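Local coordinates for protein pngf-ii (Elizabethkingia meningoseptica, PDB 4R4X) that probably hydrolyses the glycosylamine amide bond of N-linked glycoproteins, releasing the intact glycan and turning the carrier asparagine into aspartate, at residues Glu194-Ser199 and Ile346-Gly351; Gln209-Gly214 and Gly265-Val270; Gly214-Lys219 and Asn387-Ala392. All coordinates share one frame; numbering follows the deposited sequence.

Interaction 1: Glu194-Ser199 and Ile346-Gly351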
loop_
_atom_site.group_PDB
_atom_site.type_symbol
_atom_site.label_atom_id
_atom_site.label_comp_id
_atom_site.label_asym_id
_atom_site.label_seq_id
_atom_site.Cartn_x
_atom_site.Cartn_y
_atom_site.Cartn_z
ATOM N N GLU A 194 -13.612 -7.932 9.047
ATOM C CA GLU A 194 -14.455 -9.020 8.544
ATOM C C GLU A 194 -13.981 -10.366 9.035
ATOM O O GLU A 194 -12.819 -10.716 8.876
ATOM C CB GLU A 194 -14.442 -9.106 7.011
ATOM C CG GLU A 194 -15.426 -8.241 6.261
ATOM C CD GLU A 194 -16.850 -8.235 6.795
ATOM O OE1 GLU A 194 -17.364 -7.101 6.959
ATOM O OE2 GLU A 194 -17.445 -9.313 7.027
ATOM N N THR A 195 -14.913 -11.144 9.557
ATOM C CA THR A 195 -14.629 -12.521 9.943
ATOM C C THR A 195 -14.388 -13.442 8.754
ATOM O O THR A 195 -15.130 -13.424 7.769
ATOM C CB THR A 195 -15.797 -13.065 10.755
ATOM O OG1 THR A 195 -15.873 -12.314 11.969
ATOM C CG2 THR A 195 -15.617 -14.534 11.038
ATOM N N ILE A 196 -13.348 -14.246 8.869
ATOM C CA ILE A 196 -13.095 -15.377 7.979
ATOM C C ILE A 196 -12.970 -16.600 8.898
ATOM O O ILE A 196 -12.105 -16.635 9.764
ATOM C CB ILE A 196 -11.839 -15.189 7.108
ATOM C CG1 ILE A 196 -11.991 -13.931 6.241
ATOM C CG2 ILE A 196 -11.657 -16.419 6.210
ATOM C CD1 ILE A 196 -10.829 -13.610 5.316
ATOM N N ASN A 197 -13.879 -17.556 8.745
ATOM C CA ASN A 197 -14.043 -18.673 9.699
ATOM C C ASN A 197 -14.629 -19.912 9.011
ATOM O O ASN A 197 -14.681 -19.977 7.784
ATOM C CB ASN A 197 -14.892 -18.233 10.929
ATOM C CG ASN A 197 -16.383 -18.044 10.612
ATOM O OD1 ASN A 197 -17.229 -18.062 11.529
ATOM N ND2 ASN A 197 -16.719 -17.848 9.348
ATOM N N PHE A 198 -15.050 -20.902 9.794
ATOM C CA PHE A 198 -15.622 -22.100 9.241
ATOM C C PHE A 198 -16.873 -22.379 10.039
ATOM O O PHE A 198 -16.785 -22.747 11.210
ATOM C CB PHE A 198 -14.653 -23.268 9.339
ATOM C CG PHE A 198 -15.156 -24.506 8.682
ATOM C CD1 PHE A 198 -15.002 -24.683 7.316
ATOM C CD2 PHE A 198 -15.853 -25.483 9.417
ATOM C CE1 PHE A 198 -15.469 -25.829 6.686
ATOM C CE2 PHE A 198 -16.327 -26.627 8.789
ATOM C CZ PHE A 198 -16.144 -26.793 7.412
ATOM N N SER A 199 -18.026 -22.172 9.417
ATOM C CA SER A 199 -19.283 -22.312 10.114
ATOM C C SER A 199 -20.412 -22.558 9.153
ATOM O O SER A 199 -20.545 -21.843 8.164
ATOM C CB SER A 199 -19.561 -21.051 10.942
ATOM O OG SER A 199 -20.875 -21.082 11.455
ATOM N N ILE A 346 -13.142 -9.018 -6.017
ATOM C CA ILE A 346 -11.957 -9.118 -5.155
ATOM C C ILE A 346 -12.308 -9.845 -3.853
ATOM O O ILE A 346 -13.366 -9.609 -3.248
ATOM C CB ILE A 346 -11.298 -7.742 -4.893
ATOM C CG1 ILE A 346 -10.102 -7.861 -3.922
ATOM C CG2 ILE A 346 -12.300 -6.739 -4.332
ATOM C CD1 ILE A 346 -9.164 -6.675 -3.983
ATOM N N GLY A 347 -11.435 -10.766 -3.450
ATOM C CA GLY A 347 -11.718 -11.604 -2.295
ATOM C C GLY A 347 -10.532 -11.896 -1.419
ATOM O O GLY A 347 -9.386 -11.602 -1.750
ATOM N N ALA A 348 -10.837 -12.464 -0.262
ATOM C CA ALA A 348 -9.804 -12.917 0.639
ATOM C C ALA A 348 -10.181 -14.319 1.080
ATOM O O ALA A 348 -11.361 -14.622 1.246
ATOM C CB ALA A 348 -9.700 -11.980 1.818
ATOM N N PHE A 349 -9.171 -15.174 1.207
ATOM C CA PHE A 349 -9.320 -16.563 1.625
ATOM C C PHE A 349 -8.357 -16.816 2.765
ATOM O O PHE A 349 -7.197 -16.421 2.690
ATOM C CB PHE A 349 -8.990 -17.505 0.455
ATOM C CG PHE A 349 -8.674 -18.929 0.842
ATOM C CD1 PHE A 349 -9.666 -19.805 1.263
ATOM C CD2 PHE A 349 -7.377 -19.420 0.723
ATOM C CE1 PHE A 349 -9.361 -21.119 1.592
ATOM C CE2 PHE A 349 -7.068 -20.739 1.027
ATOM C CZ PHE A 349 -8.056 -21.594 1.460
ATOM N N ILE A 350 -8.848 -17.444 3.828
ATOM C CA ILE A 350 -7.976 -18.085 4.819
ATOM C C ILE A 350 -8.552 -19.480 5.096
ATOM O O ILE A 350 -9.630 -19.618 5.682
ATOM C CB ILE A 350 -7.854 -17.276 6.127
ATOM C CG1 ILE A 350 -7.297 -15.873 5.849
ATOM C CG2 ILE A 350 -6.940 -18.030 7.097
ATOM C CD1 ILE A 350 -7.333 -14.929 7.035
ATOM N N GLY A 351 -7.843 -20.512 4.648
ATOM C CA GLY A 351 -8.288 -21.870 4.833
ATOM C C GLY A 351 -8.183 -22.241 6.298
ATOM O O GLY A 351 -7.084 -22.333 6.823
#
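Ala348 is the first residue of Ile346-Gly351 to meet the other segment. Its CB lies 4.0 Å from CD1 of Ile196. CD1 can get there because Ile196 is extended at its end, with chi2 at 180°. CG1 sits beside the backbone N and carries the methyl forward.

Phe349 comes next and points to the other side of its strand. There its side chain touches Ile216 and Val388. This is the usual alternation of a beta strand. Within the segment, Gly351 N stands 3.3 Å above the plane of the Phe349 ring, displaced toward the rim.

Ile350 turns back toward Ile196 and contributes more to the contact than Ala348 does. Its CB is 3.9 Å from CG2 of Ile196. The same CG2 methyl lies against the backbone, 3.8 Å from Ile350 N and 3.8 Å from Ile350 O. The two isoleucines also meet end methyl to end methyl, with Ile196 CD1 4.1 Å from Ile350 CD1. Their side chains run at about a right angle to each other. The branches of Ile196 thus divide the work. CG2 rests on the main chain of Ile350, and CD1 spans the side chains of Ala348 and Ile350.

All three residues are buried, and everything that touches is apolar side chain or backbone. The backbone of Ile196 is bonded to His358 within its own sheet, not to the strand it faces. Ile217 and Ile360 close in on Ile196, and Phe302 reaches Ile350.

Strand 186-196 borders a four-stranded antiparallel sheet, and strand 343-350 lies inside a nine-stranded one. Side chains meeting across two such sheets are the hallmark of a beta sandwich. The arrangement is consistent with the jelly-roll domains of the PNGase F family.

Interaction 2: Gln209-Gly214 and Gly265-Val270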
loop_
_atom_site.group_PDB
_atom_site.type_symbol
_atom_site.label_atom_id
_atom_site.label_comp_id
_atom_site.label_asym_id
_atom_site.label_seq_id
_atom_site.Cartn_x
_atom_site.Cartn_y
_atom_site.Cartn_z
ATOM N N GLN A 209 -20.287 -11.453 -0.308
ATOM C CA GLN A 209 -20.584 -12.849 -0.567
ATOM C C GLN A 209 -19.588 -13.728 0.177
ATOM O O GLN A 209 -18.385 -13.399 0.270
ATOM C CB GLN A 209 -20.541 -13.125 -2.059
ATOM C CG GLN A 209 -21.502 -12.239 -2.848
ATOM C CD GLN A 209 -21.258 -12.307 -4.343
ATOM O OE1 GLN A 209 -20.917 -11.317 -4.983
ATOM N NE2 GLN A 209 -21.450 -13.455 -4.896
ATOM N N ARG A 210 -20.074 -14.850 0.690
ATOM C CA ARG A 210 -19.231 -15.759 1.467
ATOM C C ARG A 210 -19.337 -17.163 0.924
ATOM O O ARG A 210 -20.429 -17.673 0.702
ATOM C CB ARG A 210 -19.635 -15.755 2.938
ATOM C CG ARG A 210 -19.689 -14.369 3.553
ATOM C CD ARG A 210 -19.803 -14.405 5.082
ATOM N NE ARG A 210 -19.572 -13.057 5.609
ATOM C CZ ARG A 210 -20.439 -12.051 5.532
ATOM N NH1 ARG A 210 -20.099 -10.855 5.996
ATOM N NH2 ARG A 210 -21.651 -12.217 4.980
ATOM N N PHE A 211 -18.202 -17.796 0.703
ATOM C CA PHE A 211 -18.189 -19.146 0.155
ATOM C C PHE A 211 -17.278 -20.002 1.031
ATOM O O PHE A 211 -16.646 -19.496 1.966
ATOM C CB PHE A 211 -17.674 -19.137 -1.284
ATOM C CG PHE A 211 -18.443 -18.235 -2.215
ATOM C CD1 PHE A 211 -19.584 -18.700 -2.888
ATOM C CD2 PHE A 211 -18.047 -16.922 -2.407
ATOM C CE1 PHE A 211 -20.278 -17.862 -3.746
ATOM C CE2 PHE A 211 -18.735 -16.086 -3.253
ATOM C CZ PHE A 211 -19.862 -16.550 -3.916
ATOM N N GLY A 212 -17.224 -21.303 0.753
ATOM C CA GLY A 212 -16.340 -22.206 1.477
ATOM C C GLY A 212 -16.658 -22.249 2.962
ATOM O O GLY A 212 -15.755 -22.348 3.793
ATOM N N ASN A 213 -17.948 -22.152 3.286
ATOM C CA ASN A 213 -18.415 -22.237 4.659
ATOM C C ASN A 213 -17.816 -21.136 5.541
ATOM O O ASN A 213 -17.649 -21.332 6.736
ATOM C CB ASN A 213 -18.087 -23.629 5.219
ATOM C CG ASN A 213 -19.238 -24.244 5.992
ATOM O OD1 ASN A 213 -20.369 -24.213 5.546
ATOM N ND2 ASN A 213 -18.946 -24.822 7.154
ATOM N N GLY A 214 -17.512 -19.985 4.933
ATOM C CA GLY A 214 -16.980 -18.808 5.620
ATOM C C GLY A 214 -15.494 -18.512 5.355
ATOM O O GLY A 214 -14.984 -17.475 5.779
ATOM N N GLY A 265 -17.361 -21.264 -10.599
ATOM C CA GLY A 265 -17.108 -22.290 -9.602
ATOM C C GLY A 265 -17.646 -21.929 -8.227
ATOM O O GLY A 265 -18.290 -22.747 -7.569
ATOM N N LEU A 266 -17.387 -20.712 -7.778
ATOM C CA LEU A 266 -17.853 -20.297 -6.459
ATOM C C LEU A 266 -19.381 -20.247 -6.368
ATOM O O LEU A 266 -19.951 -20.660 -5.352
ATOM C CB LEU A 266 -17.270 -18.944 -6.080
ATOM C CG LEU A 266 -15.756 -18.828 -5.871
ATOM C CD1 LEU A 266 -15.374 -17.368 -5.863
ATOM C CD2 LEU A 266 -15.325 -19.462 -4.557
ATOM N N THR A 267 -20.050 -19.746 -7.402
ATOM C CA THR A 267 -21.499 -19.541 -7.304
ATOM C C THR A 267 -22.304 -20.795 -7.625
ATOM O O THR A 267 -23.359 -21.039 -7.009
ATOM C CB THR A 267 -21.990 -18.407 -8.225
ATOM O OG1 THR A 267 -21.619 -18.706 -9.555
ATOM C CG2 THR A 267 -21.408 -17.079 -7.823
ATOM N N GLN A 268 -21.835 -21.566 -8.603
ATOM C CA GLN A 268 -22.531 -22.788 -9.045
ATOM C C GLN A 268 -22.003 -24.047 -8.376
ATOM O O GLN A 268 -22.745 -25.011 -8.180
ATOM C CB GLN A 268 -22.389 -23.002 -10.557
ATOM C CG GLN A 268 -22.891 -21.864 -11.414
ATOM C CD GLN A 268 -24.221 -21.330 -10.942
ATOM O OE1 GLN A 268 -24.327 -20.153 -10.586
ATOM N NE2 GLN A 268 -25.240 -22.201 -10.896
ATOM N N GLY A 269 -20.721 -24.047 -8.039
ATOM C CA GLY A 269 -20.094 -25.257 -7.567
ATOM C C GLY A 269 -18.888 -25.667 -8.374
ATOM O O GLY A 269 -18.725 -25.340 -9.560
ATOM N N VAL A 270 -18.038 -26.431 -7.707
ATOM C CA VAL A 270 -16.753 -26.771 -8.241
ATOM C C VAL A 270 -16.871 -27.516 -9.584
ATOM O O VAL A 270 -15.951 -27.473 -10.386
ATOM C CB VAL A 270 -15.944 -27.585 -7.212
ATOM C CG1 VAL A 270 -16.451 -29.027 -7.135
ATOM C CG2 VAL A 270 -14.472 -27.542 -7.552
#
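Phe211 and Leu266 approach each other with similar first torsions. Phe211 has chi1 at -56°, which puts CG beside its backbone N. A chi2 of -87° then stands the ring upright, so that one face looks at helix 262-268. In Leu266 too CG lies beside the backbone N, and its CB and CD2 are the parts that touch.

Leu266 CB sits over the middle of the ring, 3.9 Å from the centroid of Phe211 and 8° off the ring normal. This is a CH-pi contact of almost central geometry. CD2 of Leu266 reaches back to the root of the aromatic side chain, 4.0 Å from Phe211 CB. The two side chains cross at about a right angle.

The carbonyl of Leu266 adds a second touch. Its O is 3.2 Å from Phe211 CD1 and equally close to CE1. It lies above the ring plane and outside the rim, on the same side as CB. Thr267 touches the far end less closely, with CG2 4.2 Å from Phe211 CZ. The hydroxyl of Thr267 is engaged with Tyr263 O, one turn back in the helix.

The helix ends here. Gly269 is the first residue to leave it, with positive phi, and its N bonds Gly265 O. On the other segment Gly214 N bonds Phe211 O at 3.1 Å and closes the turn after the strand.

The contact lays the end of helix 262-268 on the outermost strand of the nine-stranded sheet. Ile216 and Leu218 of the next strand also touch Phe211. With no hydrogen bond between the segments, dispersion over the aromatic face probably does most of the holding. The carbonyl oxygen, set above the CD1-CE1 side, is at best a minor polar contribution.

Interaction 3: Gly214-Lys219 and Asn387-Ala392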
loop_
_atom_site.group_PDB
_atom_site.type_symbol
_atom_site.label_atom_id
_atom_site.label_comp_id
_atom_site.label_asym_id
_atom_site.label_seq_id
_atom_site.Cartn_x
_atom_site.Cartn_y
_atom_site.Cartn_z
ATOM N N GLY A 214 -17.512 -19.985 4.933
ATOM C CA GLY A 214 -16.980 -18.808 5.620
ATOM C C GLY A 214 -15.494 -18.512 5.355
ATOM O O GLY A 214 -14.984 -17.475 5.779
ATOM N N THR A 215 -14.798 -19.419 4.684
ATOM C CA THR A 215 -13.355 -19.270 4.470
ATOM C C THR A 215 -12.995 -18.326 3.319
ATOM O O THR A 215 -11.834 -17.939 3.170
ATOM C CB THR A 215 -12.695 -20.632 4.236
ATOM O OG1 THR A 215 -13.280 -21.270 3.098
ATOM C CG2 THR A 215 -12.842 -21.512 5.454
ATOM N N ILE A 216 -13.991 -17.946 2.528
ATOM C CA ILE A 216 -13.808 -17.028 1.392
ATOM C C ILE A 216 -14.823 -15.897 1.500
ATOM O O ILE A 216 -16.025 -16.160 1.633
ATOM C CB ILE A 216 -14.045 -17.744 0.058
ATOM C CG1 ILE A 216 -13.183 -19.011 -0.057
ATOM C CG2 ILE A 216 -13.773 -16.811 -1.109
ATOM C CD1 ILE A 216 -13.715 -20.011 -1.078
ATOM N N ILE A 217 -14.337 -14.661 1.500
ATOM C CA ILE A 217 -15.195 -13.486 1.420
ATOM C C ILE A 217 -14.894 -12.707 0.129
ATOM O O ILE A 217 -13.721 -12.525 -0.250
ATOM C CB ILE A 217 -15.080 -12.572 2.666
ATOM C CG1 ILE A 217 -13.647 -12.082 2.885
ATOM C CG2 ILE A 217 -15.558 -13.320 3.912
ATOM C CD1 ILE A 217 -13.472 -11.233 4.128
ATOM N N LEU A 218 -15.942 -12.200 -0.514
ATOM C CA LEU A 218 -15.816 -11.629 -1.862
ATOM C C LEU A 218 -16.731 -10.420 -2.026
ATOM O O LEU A 218 -17.843 -10.432 -1.528
ATOM C CB LEU A 218 -16.228 -12.689 -2.883
ATOM C CG LEU A 218 -15.875 -12.387 -4.337
ATOM C CD1 LEU A 218 -14.400 -12.624 -4.546
ATOM C CD2 LEU A 218 -16.637 -13.264 -5.325
ATOM N N LYS A 219 -16.276 -9.391 -2.730
ATOM C CA LYS A 219 -17.172 -8.304 -3.106
ATOM C C LYS A 219 -16.783 -7.716 -4.448
ATOM O O LYS A 219 -15.712 -8.019 -4.994
ATOM C CB LYS A 219 -17.225 -7.215 -2.035
ATOM C CG LYS A 219 -15.945 -6.465 -1.798
ATOM C CD LYS A 219 -16.157 -5.097 -1.121
ATOM C CE LYS A 219 -17.010 -5.158 0.121
ATOM N NZ LYS A 219 -17.115 -3.835 0.792
ATOM N N ASN A 387 -5.739 -24.027 -4.074
ATOM C CA ASN A 387 -7.153 -24.375 -3.923
ATOM C C ASN A 387 -7.857 -23.530 -2.854
ATOM O O ASN A 387 -8.105 -23.944 -1.695
ATOM C CB ASN A 387 -7.369 -25.879 -3.780
ATOM C CG ASN A 387 -6.706 -26.463 -2.556
ATOM O OD1 ASN A 387 -5.622 -26.027 -2.145
ATOM N ND2 ASN A 387 -7.360 -27.455 -1.961
ATOM N N VAL A 388 -8.165 -22.312 -3.281
ATOM C CA VAL A 388 -8.928 -21.372 -2.491
ATOM C C VAL A 388 -10.272 -21.987 -2.160
ATOM O O VAL A 388 -10.834 -21.685 -1.103
ATOM C CB VAL A 388 -9.055 -20.029 -3.228
ATOM C CG1 VAL A 388 -10.309 -19.249 -2.847
ATOM C CG2 VAL A 388 -7.793 -19.193 -2.983
HETATM N N MSE A 389 -10.762 -22.862 -3.046
HETATM C CA MSE A 389 -12.009 -23.595 -2.797
HETATM C C MSE A 389 -11.792 -24.911 -2.052
HETATM O O MSE A 389 -12.564 -25.863 -2.210
HETATM C CB MSE A 389 -12.733 -23.777 -4.150
HETATM C CG MSE A 389 -13.463 -22.496 -4.514
HETATM SE SE MSE A 389 -14.306 -22.741 -6.292
HETATM C CE MSE A 389 -15.825 -23.813 -5.671
ATOM N N GLU A 390 -10.753 -24.952 -1.225
ATOM C CA GLU A 390 -10.459 -26.111 -0.363
ATOM C C GLU A 390 -11.681 -26.604 0.421
ATOM O O GLU A 390 -11.884 -27.812 0.562
ATOM C CB GLU A 390 -9.362 -25.721 0.616
ATOM C CG GLU A 390 -8.942 -26.794 1.613
ATOM C CD GLU A 390 -7.975 -26.250 2.674
ATOM O OE1 GLU A 390 -7.623 -27.003 3.601
ATOM O OE2 GLU A 390 -7.571 -25.069 2.583
HETATM N N MSE A 391 -12.467 -25.692 0.944
HETATM C CA MSE A 391 -13.660 -26.055 1.747
HETATM C C MSE A 391 -14.907 -25.926 0.873
HETATM O O MSE A 391 -16.001 -25.644 1.354
HETATM C CB MSE A 391 -13.687 -25.173 3.002
HETATM C CG MSE A 391 -12.625 -25.594 4.028
HETATM SE SE MSE A 391 -10.940 -24.554 3.773
HETATM C CE MSE A 391 -9.948 -25.425 5.255
ATOM N N ALA A 392 -14.732 -26.077 -0.434
ATOM C CA ALA A 392 -15.845 -26.093 -1.370
ATOM C C ALA A 392 -15.613 -27.083 -2.497
ATOM O O ALA A 392 -16.089 -26.856 -3.607
ATOM C CB ALA A 392 -16.075 -24.702 -1.933
HETATM O O HOH W 1 -12.506 -22.858 0.754
#
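Thr215 and Ile216 form a classic beta bulge facing Phe211, and they meet the type I turn Asn387-Glu390 and the residues just after it. The turn is closed by Glu390 N bonding Asn387 O.

Ile216 makes the tight part. Its CD1 lies 3.3 Å from Val388 O and 3.9 Å from Val388 CG1. The same methyl reaches CG of Met389, a selenomethionine. Chi2 at 159° stretches CD1 away from its own strand and into the turn. Phe252 and Leu266 help bury this end.

The Thr215 end is looser and partly hydrated. Met391, also selenomethionine and partly exposed, crosses Thr215 at about a right angle. Its SE is 4.0 Å from Thr215 CG2, and its CB 3.9 Å from Thr215 OG1. The hydroxyl is hydrogen-bonded to Gly212 O, within its own loop.

One bound water joins the two segments. It donates to Thr215 OG1 at 2.9 Å and to Val388 O at 2.8 Å. Its third bond is accepted from the backbone N of Met391, also at 2.8 Å.

All three contacts gather at one end of the nine-stranded sheet. Interaction 1 is the buried core between that sheet and the four-stranded one, and its side chains are all aliphatic. Interactions 2 and 3 lie on the other face. Interaction 2 is partly buried and aromatic, at the sheet edge. Interaction 3 is mostly buried but takes in a water and a loop that follows strand 378-384. Strand 216-222 ties them together. It pairs with 343-350 of interaction 1 and with 209-211 of interaction 2. Interactions 2 and 3 share Gly214, in the turn between strands 209-211 and 216-222. Across the outer face, Leu266 CD2 packs 3.6 Å from Met389 CG, so helix and turn cover the sheet side by side.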